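Local coordinates for dTDP-4-dehydrorhamnose 3-epimerase (Streptomyces niveus, PDB 2C0Z), which catalyses the 3-epimerisation of a dTDP-4-keto-6-deoxy sugar, acting together with NovU on the way to the antibiotic novobiocin, at residues 88-93 with 128-134. Sequence-based numbering, arbitrary orientation.
Sequences GAVFDV and HGFCAIS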
ATOM      1  N   GLY A  88      -5.352  -3.182  12.352  1.00  8.77           N
ATOM      2  CA  GLY A  88      -4.953  -3.990  13.471  1.00  9.19           C
ATOM      3  C   GLY A  88      -3.576  -3.625  13.985  1.00  9.18           C
ATOM      4  O   GLY A  88      -3.153  -2.463  13.939  1.00  9.47           O
ATOM      5  N   ALA A  89      -2.896  -4.629  14.531  1.00  9.12           N
ATOM      6  CA  ALA A  89      -1.587  -4.426  15.116  1.00  9.18           C
ATOM      7  C   ALA A  89      -0.748  -5.683  14.985  1.00  9.71           C
ATOM      8  O   ALA A  89      -1.240  -6.795  15.161  1.00  9.63           O
ATOM      9  CB  ALA A  89      -1.700  -4.030  16.612  1.00  9.53           C
ATOM     10  N   VAL A  90       0.530  -5.493  14.696  1.00  9.50           N
ATOM     11  CA  VAL A  90       1.478  -6.613  14.635  1.00 10.16           C
ATOM     12  C   VAL A  90       2.747  -6.257  15.377  1.00 10.79           C
ATOM     13  O   VAL A  90       3.097  -5.082  15.527  1.00 10.04           O
ATOM     14  CB  VAL A  90       1.873  -7.097  13.217  1.00 11.77           C
ATOM     15  CG1 VAL A  90       0.637  -7.370  12.353  1.00 11.41           C
ATOM     16  CG2 VAL A  90       2.887  -6.176  12.542  1.00 13.03           C
ATOM     17  N   PHE A  91       3.403  -7.294  15.895  1.00 11.19           N
ATOM     18  CA  PHE A  91       4.760  -7.180  16.354  1.00 11.33           C
ATOM     19  C   PHE A  91       5.626  -7.579  15.164  1.00 10.72           C
ATOM     20  O   PHE A  91       5.666  -8.756  14.780  1.00 11.99           O
ATOM     21  CB  PHE A  91       4.964  -8.107  17.548  1.00 12.21           C
ATOM     22  CG  PHE A  91       6.334  -8.020  18.174  1.00 14.08           C
ATOM     23  CD1 PHE A  91       6.717  -6.873  18.853  1.00 17.64           C
ATOM     24  CD2 PHE A  91       7.229  -9.095  18.092  1.00 18.47           C
ATOM     25  CE1 PHE A  91       7.985  -6.789  19.475  1.00 21.84           C
ATOM     26  CE2 PHE A  91       8.476  -9.039  18.739  1.00 19.59           C
ATOM     27  CZ  PHE A  91       8.851  -7.875  19.408  1.00 20.87           C
ATOM     28  N   ASP A  92       6.300  -6.607  14.574  1.00 10.26           N
ATOM     29  CA  ASP A  92       7.085  -6.812  13.361  1.00 10.49           C
ATOM     30  C   ASP A  92       8.550  -6.992  13.711  1.00 10.46           C
ATOM     31  O   ASP A  92       9.112  -6.228  14.493  1.00 11.32           O
ATOM     32  CB  ASP A  92       6.930  -5.589  12.456  1.00 10.94           C
ATOM     33  CG  ASP A  92       7.519  -5.820  11.109  1.00 12.61           C
ATOM     34  OD1 ASP A  92       6.798  -6.454  10.295  1.00 13.61           O
ATOM     35  OD2 ASP A  92       8.695  -5.481  10.825  1.00 15.82           O
ATOM     36  N   VAL A  93       9.183  -7.986  13.123  1.00 10.13           N
ATOM     37  CA  VAL A  93      10.577  -8.335  13.472  1.00 10.69           C
ATOM     38  C   VAL A  93      11.456  -8.370  12.252  1.00  9.76           C
ATOM     39  O   VAL A  93      11.133  -9.003  11.221  1.00 10.07           O
ATOM     40  CB  VAL A  93      10.620  -9.688  14.211  1.00 10.91           C
ATOM     41  CG1 VAL A  93      12.042 -10.164  14.498  1.00 11.87           C
ATOM     42  CG2 VAL A  93       9.854  -9.580  15.496  1.00 12.34           C
ATOM     43  N   HIS A 128      12.597 -11.121   7.658  1.00  9.39           N
ATOM     44  CA  HIS A 128      11.393 -10.469   8.152  1.00  9.68           C
ATOM     45  C   HIS A 128      10.436 -11.511   8.701  1.00  9.41           C
ATOM     46  O   HIS A 128      10.220 -12.580   8.123  1.00 10.45           O
ATOM     47  CB  HIS A 128      10.736  -9.667   7.033  1.00 10.08           C
ATOM     48  CG  HIS A 128       9.484  -8.972   7.464  1.00 12.04           C
ATOM     49  ND1 HIS A 128       8.235  -9.347   7.014  1.00 14.39           N
ATOM     50  CD2 HIS A 128       9.285  -7.945   8.329  1.00 12.83           C
ATOM     51  CE1 HIS A 128       7.320  -8.590   7.601  1.00 13.57           C
ATOM     52  NE2 HIS A 128       7.929  -7.733   8.404  1.00 13.44           N
ATOM     53  N   GLY A 129       9.785 -11.156   9.782  1.00  9.76           N
ATOM     54  CA  GLY A 129       8.700 -11.919  10.337  1.00 10.37           C
ATOM     55  C   GLY A 129       7.769 -11.030  11.139  1.00 10.07           C
ATOM     56  O   GLY A 129       8.056  -9.853  11.394  1.00 11.25           O
ATOM     57  N   PHE A 130       6.640 -11.590  11.560  1.00 10.13           N
ATOM     58  CA  PHE A 130       5.737 -10.840  12.420  1.00 11.08           C
ATOM     59  C   PHE A 130       4.767 -11.755  13.136  1.00 11.52           C
ATOM     60  O   PHE A 130       4.561 -12.899  12.737  1.00 11.55           O
ATOM     61  CB  PHE A 130       4.942  -9.811  11.596  1.00 11.24           C
ATOM     62  CG  PHE A 130       3.954 -10.418  10.661  1.00 12.22           C
ATOM     63  CD1 PHE A 130       4.333 -10.825   9.399  1.00 11.98           C
ATOM     64  CD2 PHE A 130       2.619 -10.513  11.019  1.00 14.35           C
ATOM     65  CE1 PHE A 130       3.413 -11.357   8.503  1.00 15.26           C
ATOM     66  CE2 PHE A 130       1.675 -11.052  10.126  1.00 17.10           C
ATOM     67  CZ  PHE A 130       2.088 -11.470   8.866  1.00 15.57           C
ATOM     68  N   CYS A 131       4.147 -11.200  14.171  1.00 12.92           N
ATOM     69  CA  CYS A 131       3.094 -11.856  14.943  1.00 13.44           C
ATOM     70  C   CYS A 131       1.897 -10.893  14.978  1.00 13.15           C
ATOM     71  O   CYS A 131       2.053  -9.774  15.416  1.00 12.91           O
ATOM     72  CB  CYS A 131       3.580 -12.078  16.369  1.00 15.11           C
ATOM     73  SG  CYS A 131       2.404 -12.960  17.379  1.00 20.26           S
ATOM     74  N   ALA A 132       0.705 -11.334  14.596  1.00 12.84           N
ATOM     75  CA  ALA A 132      -0.507 -10.545  14.769  1.00 13.73           C
ATOM     76  C   ALA A 132      -0.872 -10.436  16.250  1.00 13.78           C
ATOM     77  O   ALA A 132      -1.002 -11.453  16.923  1.00 14.86           O
ATOM     78  CB  ALA A 132      -1.654 -11.163  14.000  1.00 14.70           C
ATOM     79  N   ILE A 133      -1.030  -9.208  16.735  1.00 13.99           N
ATOM     80  CA  ILE A 133      -1.413  -8.910  18.109  1.00 15.37           C
ATOM     81  C   ILE A 133      -2.928  -8.786  18.198  1.00 16.60           C
ATOM     82  O   ILE A 133      -3.570  -9.281  19.156  1.00 17.53           O
ATOM     83  CB  ILE A 133      -0.762  -7.572  18.563  1.00 16.44           C
ATOM     84  CG1 ILE A 133       0.753  -7.668  18.648  1.00 17.58           C
ATOM     85  CG2 ILE A 133      -1.361  -7.110  19.889  1.00 16.59           C
ATOM     86  CD1 ILE A 133       1.423  -6.257  18.733  1.00 17.40           C
ATOM     87  N   SER A 134      -3.512  -8.130  17.204  1.00 15.75           N
ATOM     88  CA  SER A 134      -4.957  -7.961  17.156  1.00 16.88           C
ATOM     89  C   SER A 134      -5.600  -9.236  16.712  1.00 17.82           C
ATOM     90  O   SER A 134      -4.963 -10.137  16.213  1.00 19.01           O
ATOM     91  CB  SER A 134      -5.358  -6.825  16.221  1.00 15.85           C
ATOM     92  OG  SER A 134      -4.749  -6.935  14.959  1.00 14.19           O
TER
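A very short hydrogen bond, 2.5 Å from His-128 NE2 to Asp-92 OD1, ties the imidazole edge to a carboxylate on the neighbouring strand, a bond consistent with holding in place the ring of a residue that, by similarity, binds the substrate. Around this bond the backbones pair antiparallel: Phe-91 N to Cys-131 O and Cys-131 N to Phe-91 O are both 2.9 Å, and Val-93 and Gly-129 bond reciprocally in the same way. These are two adjacent inner strands of one antiparallel sheet of the RmlC-like cupin fold, with 107-113 flanking 89-93 and 67-73 flanking 128-132. Val-90, Asp-92, Phe-130 and Ala-132 share the face turned to strand 136-143; there Val-90 CG1 lies 3.9 Å from Phe-130 CD2, and the Phe-130 ring reaches Tyr-141, the proton donor by similarity. Phe-91, Val-93 and Cys-131 occupy the other face, against the loop around Trp-166. Past the strand end, Ile-133 N reaches Ala-89 O (2.9 Å), while Ser-134 OG, also bonded to Glu-136 O, accepts from Ala-89 N at 3.0 Å.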